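Local atomic coordinates of Rab5 protein, putative (Plasmodium falciparum, PDB entry 3CLV), a protein that belongs, as a putative Rab5, to the small Ras-family proteins with a P-loop nucleotide-binding fold, and carries bound guanosine-5'-diphosphate. Residues A[11-16]-A[136-141]; A[122-125]-A[131-134]. One frame throughout, in Å; residues are numbered along the deposited sequence.

Contact 1: residues A[11-16]-A[136-141]; sequences VLLGES and KTWVNQ. With GDP (guanosine-5'-diphosphate), chain D.
G14, on the segment that runs on from strand 8-13, and W138 on helix 129-145 are the closest pair of backbones, with their CA atoms 8.2 Å apart, and the indole of W138 bridges that distance. Its CG stands anti to the carbonyl carbon (chi1 -79°), which carries the ring off the helix toward residues 13-15. The L13 side chain lies under one face. L13 CD1 sits 3.9 Å from the centroid of the five-membered ring and almost on its normal, a CH-pi contact, while L13 CD2 packs at 3.5 Å against W138 CB, where the ring joins the chain. On the opposite side of the ring plane the guanidinium of R134 makes a cation-pi interaction, so the indole is held between an aliphatic and a charged neighbour; Y114 of helix 110-114 also touches both L13 and W138. The far end of the six-membered ring lies against the main chain of G14 and E15. There W138 CZ3 meets E15 N edge-on at 3.4 Å, and the same atom is 3.5 Å from G14 C. Immediately beyond, S16 CA comes within 3.6 Å of GDP O2B, and the G14 carbonyl is hydrogen-bonded to K20 NZ. A loop leaving a central strand to wrap round a diphosphate, with a lysine folded back on it, is consistent with the P-loop (Walker A) of Ras-family proteins, here backed by a tryptophan from the neighbouring helix.

Contact 2: residues A[122-125]-A[131-134]; sequences VVFD and TLDR
F124 faces the first turns of helix 129-145, and its side chain can be followed along T131 and L132. F124 CB lies 3.5 Å from T131 OG1, close to the start of the helix. With chi1 at 73°, CG is placed between the backbone N and the carbonyl carbon, and the ring stands alongside L132. F124 CG is 4.1 Å from L132 CA; one ring carbon further, CD2 meets L132 CB at 4.0 Å. Over the same face, L132 CD1 reaches CD1 and CE1, and F124 CZ, the tip, lies 4.2 Å from L132 CD1. That methyl stands 3.9 Å from the ring centroid, only 7° off the normal, and so covers the middle of the face in a CH-pi contact. The two side chains run side by side, pointing the same way, and V169 of helix 166-175 touches both.

The polar half of the contact belongs to T131. D125 N donates to T131 OG1 over 3.0 Å in a nearly straight bond (170°), and the same hydroxyl is hydrogen-bonded to the N128 carbonyl, so it serves the strand end and the residue just before the helix at once. A water donates to V123 O at 2.7 Å and to T131 O at 2.9 Å, tying the two main chains together beside the threonine. The D125 carboxylate turns elsewhere, with OD1 bonded to S127 OG. In the strand-to-helix half of the beta-alpha-beta crossover 119-125, 129-145, 149-155, the chemistry implies a division of labour: apolar carbon seals the sheet against the helix, while one hydroxyl and one water join the main chains by hydrogen bonds at D125 N, V123 O and T131 O.

How the contacts relate
From the N terminus the chain first runs along strand 8-13 into the loop beside GDP. Contact 1 closes a long excursion there: 119 residues, among them other strands of the sheet and the start of helix 129-145, lie between its two segments. Contact 2 lies wholly within that excursion and is far more local, with just five residues between its two segments. The two therefore nest without crossing. Strands 8-13 and 119-125 are neighbours in the sheet, joined by a probable hydrogen bond from V123 N to L13 O, and E15 OE1 packs against T131 and R134. Successive turns of one helix thus fasten two adjacent central strands and the loop beside GDP.

Contact 1: residues A[11-16]-A[136-141]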
loop_
_atom_site.group_PDB
_atom_site.type_symbol
_atom_site.label_atom_id
_atom_site.label_comp_id
_atom_site.label_asym_id
_atom_site.label_seq_id
_atom_site.Cartn_x
_atom_site.Cartn_y
_atom_site.Cartn_z
ATOM N N VAL A 11 -0.610 9.390 1.082
ATOM C CA VAL A 11 -2.059 9.324 1.234
ATOM C C VAL A 11 -2.658 10.728 1.125
ATOM O O VAL A 11 -2.244 11.673 1.823
ATOM C CB VAL A 11 -2.547 8.575 2.514
ATOM C CG1 VAL A 11 -1.975 9.189 3.813
ATOM C CG2 VAL A 11 -4.093 8.542 2.588
ATOM N N LEU A 12 -3.623 10.854 0.225
ATOM C CA LEU A 12 -4.357 12.094 0.081
ATOM C C LEU A 12 -5.728 11.889 0.701
ATOM O O LEU A 12 -6.553 11.120 0.197
ATOM C CB LEU A 12 -4.426 12.502 -1.401
ATOM C CG LEU A 12 -5.294 13.704 -1.783
ATOM C CD1 LEU A 12 -4.888 14.970 -1.060
ATOM C CD2 LEU A 12 -5.189 13.904 -3.295
ATOM N N LEU A 13 -5.949 12.573 1.822
ATOM C CA LEU A 13 -7.035 12.293 2.730
ATOM C C LEU A 13 -7.822 13.567 3.024
ATOM O O LEU A 13 -7.247 14.645 3.107
ATOM C CB LEU A 13 -6.443 11.730 4.036
ATOM C CG LEU A 13 -7.301 11.514 5.270
ATOM C CD1 LEU A 13 -8.247 10.328 5.073
ATOM C CD2 LEU A 13 -6.389 11.252 6.467
ATOM N N GLY A 14 -9.132 13.431 3.208
ATOM C CA GLY A 14 -9.994 14.565 3.576
ATOM C C GLY A 14 -11.439 14.183 3.336
ATOM O O GLY A 14 -11.711 13.203 2.632
ATOM N N GLU A 15 -12.362 14.947 3.916
ATOM C CA GLU A 15 -13.801 14.688 3.756
ATOM C C GLU A 15 -14.201 14.843 2.271
ATOM O O GLU A 15 -13.586 15.624 1.549
ATOM C CB GLU A 15 -14.588 15.661 4.644
ATOM C CG GLU A 15 -16.114 15.489 4.587
ATOM C CD GLU A 15 -16.863 16.308 5.624
ATOM O OE1 GLU A 15 -16.286 16.649 6.689
ATOM O OE2 GLU A 15 -18.055 16.607 5.362
ATOM N N SER A 16 -15.209 14.108 1.794
ATOM C CA SER A 16 -15.706 14.371 0.443
ATOM C C SER A 16 -16.087 15.842 0.251
ATOM O O SER A 16 -16.590 16.509 1.176
ATOM C CB SER A 16 -16.857 13.439 0.019
ATOM O OG SER A 16 -17.972 13.589 0.870
ATOM N N LYS A 136 -8.648 17.337 11.691
ATOM C CA LYS A 136 -7.956 17.268 12.990
ATOM C C LYS A 136 -7.977 15.857 13.572
ATOM O O LYS A 136 -6.953 15.376 14.073
ATOM C CB LYS A 136 -8.558 18.257 13.989
ATOM C CG LYS A 136 -8.203 19.704 13.682
ATOM C CD LYS A 136 -8.528 20.616 14.852
ATOM C CE LYS A 136 -8.317 22.066 14.479
ATOM N NZ LYS A 136 -8.803 22.957 15.589
ATOM N N THR A 137 -9.147 15.213 13.507
ATOM C CA THR A 137 -9.320 13.804 13.926
ATOM C C THR A 137 -8.363 12.899 13.143
ATOM O O THR A 137 -7.713 12.015 13.719
ATOM C CB THR A 137 -10.793 13.319 13.746
ATOM O OG1 THR A 137 -11.679 14.149 14.512
ATOM C CG2 THR A 137 -10.962 11.873 14.189
ATOM N N TRP A 138 -8.240 13.141 11.841
ATOM C CA TRP A 138 -7.333 12.326 11.031
ATOM C C TRP A 138 -5.860 12.538 11.365
ATOM O O TRP A 138 -5.086 11.572 11.384
ATOM C CB TRP A 138 -7.566 12.523 9.530
ATOM C CG TRP A 138 -8.749 11.753 9.028
ATOM C CD1 TRP A 138 -9.044 10.428 9.266
ATOM C CD2 TRP A 138 -9.781 12.250 8.183
ATOM N NE1 TRP A 138 -10.221 10.086 8.636
ATOM C CE2 TRP A 138 -10.697 11.184 7.966
ATOM C CE3 TRP A 138 -10.038 13.503 7.603
ATOM C CZ2 TRP A 138 -11.849 11.328 7.167
ATOM C CZ3 TRP A 138 -11.182 13.652 6.817
ATOM C CH2 TRP A 138 -12.077 12.563 6.607
ATOM N N VAL A 139 -5.486 13.788 11.622
ATOM C CA VAL A 139 -4.112 14.109 12.022
ATOM C C VAL A 139 -3.730 13.353 13.305
ATOM O O VAL A 139 -2.655 12.752 13.378
ATOM C CB VAL A 139 -3.900 15.629 12.192
ATOM C CG1 VAL A 139 -2.596 15.936 12.951
ATOM C CG2 VAL A 139 -3.947 16.367 10.816
ATOM N N ASN A 140 -4.625 13.373 14.292
ATOM C CA ASN A 140 -4.433 12.618 15.540
ATOM C C ASN A 140 -4.268 11.118 15.332
ATOM O O ASN A 140 -3.392 10.504 15.927
ATOM C CB ASN A 140 -5.545 12.951 16.556
ATOM C CG ASN A 140 -5.442 14.372 17.079
ATOM O OD1 ASN A 140 -4.350 14.927 17.188
ATOM N ND2 ASN A 140 -6.577 14.972 17.393
ATOM N N GLN A 141 -5.082 10.534 14.449
ATOM C CA GLN A 141 -4.955 9.124 14.101
ATOM C C GLN A 141 -3.624 8.837 13.428
ATOM O O GLN A 141 -2.966 7.836 13.725
ATOM C CB GLN A 141 -6.054 8.698 13.125
ATOM C CG GLN A 141 -7.402 8.444 13.708
ATOM C CD GLN A 141 -8.360 7.812 12.691
ATOM O OE1 GLN A 141 -8.182 7.939 11.475
ATOM N NE2 GLN A 141 -9.363 7.108 13.195
HETATM P PB GDP D . -13.089 15.498 -3.278
HETATM O O1B GDP D . -12.275 14.672 -4.220
HETATM O O2B GDP D . -14.376 14.793 -2.914
HETATM O O3B GDP D . -12.352 15.838 -2.007
HETATM O O3A GDP D . -13.461 16.932 -3.939
HETATM P PA GDP D . -13.607 17.241 -5.527
HETATM O O1A GDP D . -14.590 16.273 -6.165
HETATM O O2A GDP D . -12.293 17.358 -6.234
HETATM O "O5'" GDP D . -14.302 18.691 -5.480
HETATM C "C5'" GDP D . -15.595 18.901 -4.900
HETATM C "C4'" GDP D . -16.170 20.198 -5.482
HETATM O "O4'" GDP D . -15.405 21.323 -5.041
HETATM C "C3'" GDP D . -16.186 20.272 -7.006
HETATM O "O3'" GDP D . -17.389 20.978 -7.334
HETATM C "C2'" GDP D . -14.979 21.140 -7.369
HETATM O "O2'" GDP D . -15.120 21.870 -8.596
HETATM C "C1'" GDP D . -14.941 22.076 -6.171
HETATM N N9 GDP D . -13.578 22.516 -5.857
HETATM C C8 GDP D . -12.505 21.721 -5.653
HETATM N N7 GDP D . -11.418 22.468 -5.377
HETATM C C5 GDP D . -11.807 23.764 -5.388
HETATM C C6 GDP D . -11.157 25.077 -5.168
HETATM O O6 GDP D . -9.936 25.133 -4.888
HETATM N N1 GDP D . -11.928 26.193 -5.271
HETATM C C2 GDP D . -13.256 26.156 -5.558
HETATM N N2 GDP D . -13.944 27.324 -5.631
HETATM N N3 GDP D . -13.920 24.980 -5.793
HETATM C C4 GDP D . -13.245 23.787 -5.707
#

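Contact 2: residues A[122-125]-A[131-134]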
loop_
_atom_site.group_PDB
_atom_site.type_symbol
_atom_site.label_atom_id
_atom_site.label_comp_id
_atom_site.label_asym_id
_atom_site.label_seq_id
_atom_site.Cartn_x
_atom_site.Cartn_y
_atom_site.Cartn_z
ATOM N N VAL A 122 -3.480 16.049 4.290
ATOM C CA VAL A 122 -4.804 16.123 4.917
ATOM C C VAL A 122 -5.459 17.444 4.522
ATOM O O VAL A 122 -4.995 18.527 4.918
ATOM C CB VAL A 122 -4.759 15.975 6.465
ATOM C CG1 VAL A 122 -6.184 15.844 7.011
ATOM C CG2 VAL A 122 -3.948 14.749 6.871
ATOM N N VAL A 123 -6.518 17.347 3.728
ATOM C CA VAL A 123 -7.110 18.507 3.067
ATOM C C VAL A 123 -8.432 18.877 3.747
ATOM O O VAL A 123 -9.199 18.014 4.124
ATOM C CB VAL A 123 -7.385 18.195 1.548
ATOM C CG1 VAL A 123 -7.933 19.425 0.814
ATOM C CG2 VAL A 123 -6.128 17.669 0.883
ATOM N N PHE A 124 -8.682 20.170 3.904
ATOM C CA PHE A 124 -10.006 20.641 4.304
ATOM C C PHE A 124 -10.399 21.823 3.415
ATOM O O PHE A 124 -9.585 22.326 2.624
ATOM C CB PHE A 124 -10.060 20.962 5.814
ATOM C CG PHE A 124 -9.314 22.233 6.202
ATOM C CD1 PHE A 124 -7.942 22.198 6.457
ATOM C CD2 PHE A 124 -9.987 23.444 6.316
ATOM C CE1 PHE A 124 -7.239 23.355 6.792
ATOM C CE2 PHE A 124 -9.294 24.624 6.649
ATOM C CZ PHE A 124 -7.917 24.571 6.892
ATOM N N ASP A 125 -11.661 22.226 3.534
ATOM C CA ASP A 125 -12.257 23.293 2.732
ATOM C C ASP A 125 -12.440 24.465 3.697
ATOM O O ASP A 125 -13.111 24.340 4.728
ATOM C CB ASP A 125 -13.600 22.766 2.167
ATOM C CG ASP A 125 -14.444 23.831 1.466
ATOM O OD1 ASP A 125 -14.068 25.031 1.415
ATOM O OD2 ASP A 125 -15.535 23.433 0.980
ATOM N N THR A 131 -15.250 20.187 7.878
ATOM C CA THR A 131 -14.176 19.466 7.198
ATOM C C THR A 131 -12.837 19.684 7.918
ATOM O O THR A 131 -11.983 18.801 7.898
ATOM C CB THR A 131 -14.077 19.822 5.701
ATOM O OG1 THR A 131 -13.558 21.148 5.533
ATOM C CG2 THR A 131 -15.447 19.710 5.015
ATOM N N LEU A 132 -12.670 20.844 8.552
ATOM C CA LEU A 132 -11.522 21.077 9.446
ATOM C C LEU A 132 -11.549 20.142 10.665
ATOM O O LEU A 132 -10.535 19.522 11.012
ATOM C CB LEU A 132 -11.437 22.550 9.902
ATOM C CG LEU A 132 -10.279 22.854 10.889
ATOM C CD1 LEU A 132 -8.914 22.453 10.338
ATOM C CD2 LEU A 132 -10.259 24.320 11.316
ATOM N N ASP A 133 -12.706 20.047 11.313
ATOM C CA ASP A 133 -12.872 19.169 12.470
ATOM C C ASP A 133 -12.499 17.715 12.141
ATOM O O ASP A 133 -11.835 17.041 12.931
ATOM C CB ASP A 133 -14.319 19.230 12.983
ATOM C CG ASP A 133 -14.738 20.627 13.445
ATOM O OD1 ASP A 133 -13.875 21.444 13.862
ATOM O OD2 ASP A 133 -15.963 20.894 13.399
ATOM N N ARG A 134 -12.935 17.228 10.980
ATOM C CA ARG A 134 -12.551 15.883 10.530
ATOM C C ARG A 134 -11.052 15.746 10.243
ATOM O O ARG A 134 -10.439 14.731 10.578
ATOM C CB ARG A 134 -13.372 15.465 9.300
ATOM C CG ARG A 134 -14.777 14.933 9.647
ATOM C CD ARG A 134 -14.796 13.392 9.720
ATOM N NE ARG A 134 -13.580 12.841 10.323
ATOM C CZ ARG A 134 -13.295 11.543 10.441
ATOM N NH1 ARG A 134 -14.144 10.619 10.005
ATOM N NH2 ARG A 134 -12.146 11.170 10.998
HETATM O O HOH W 1 -11.337 17.160 5.576
#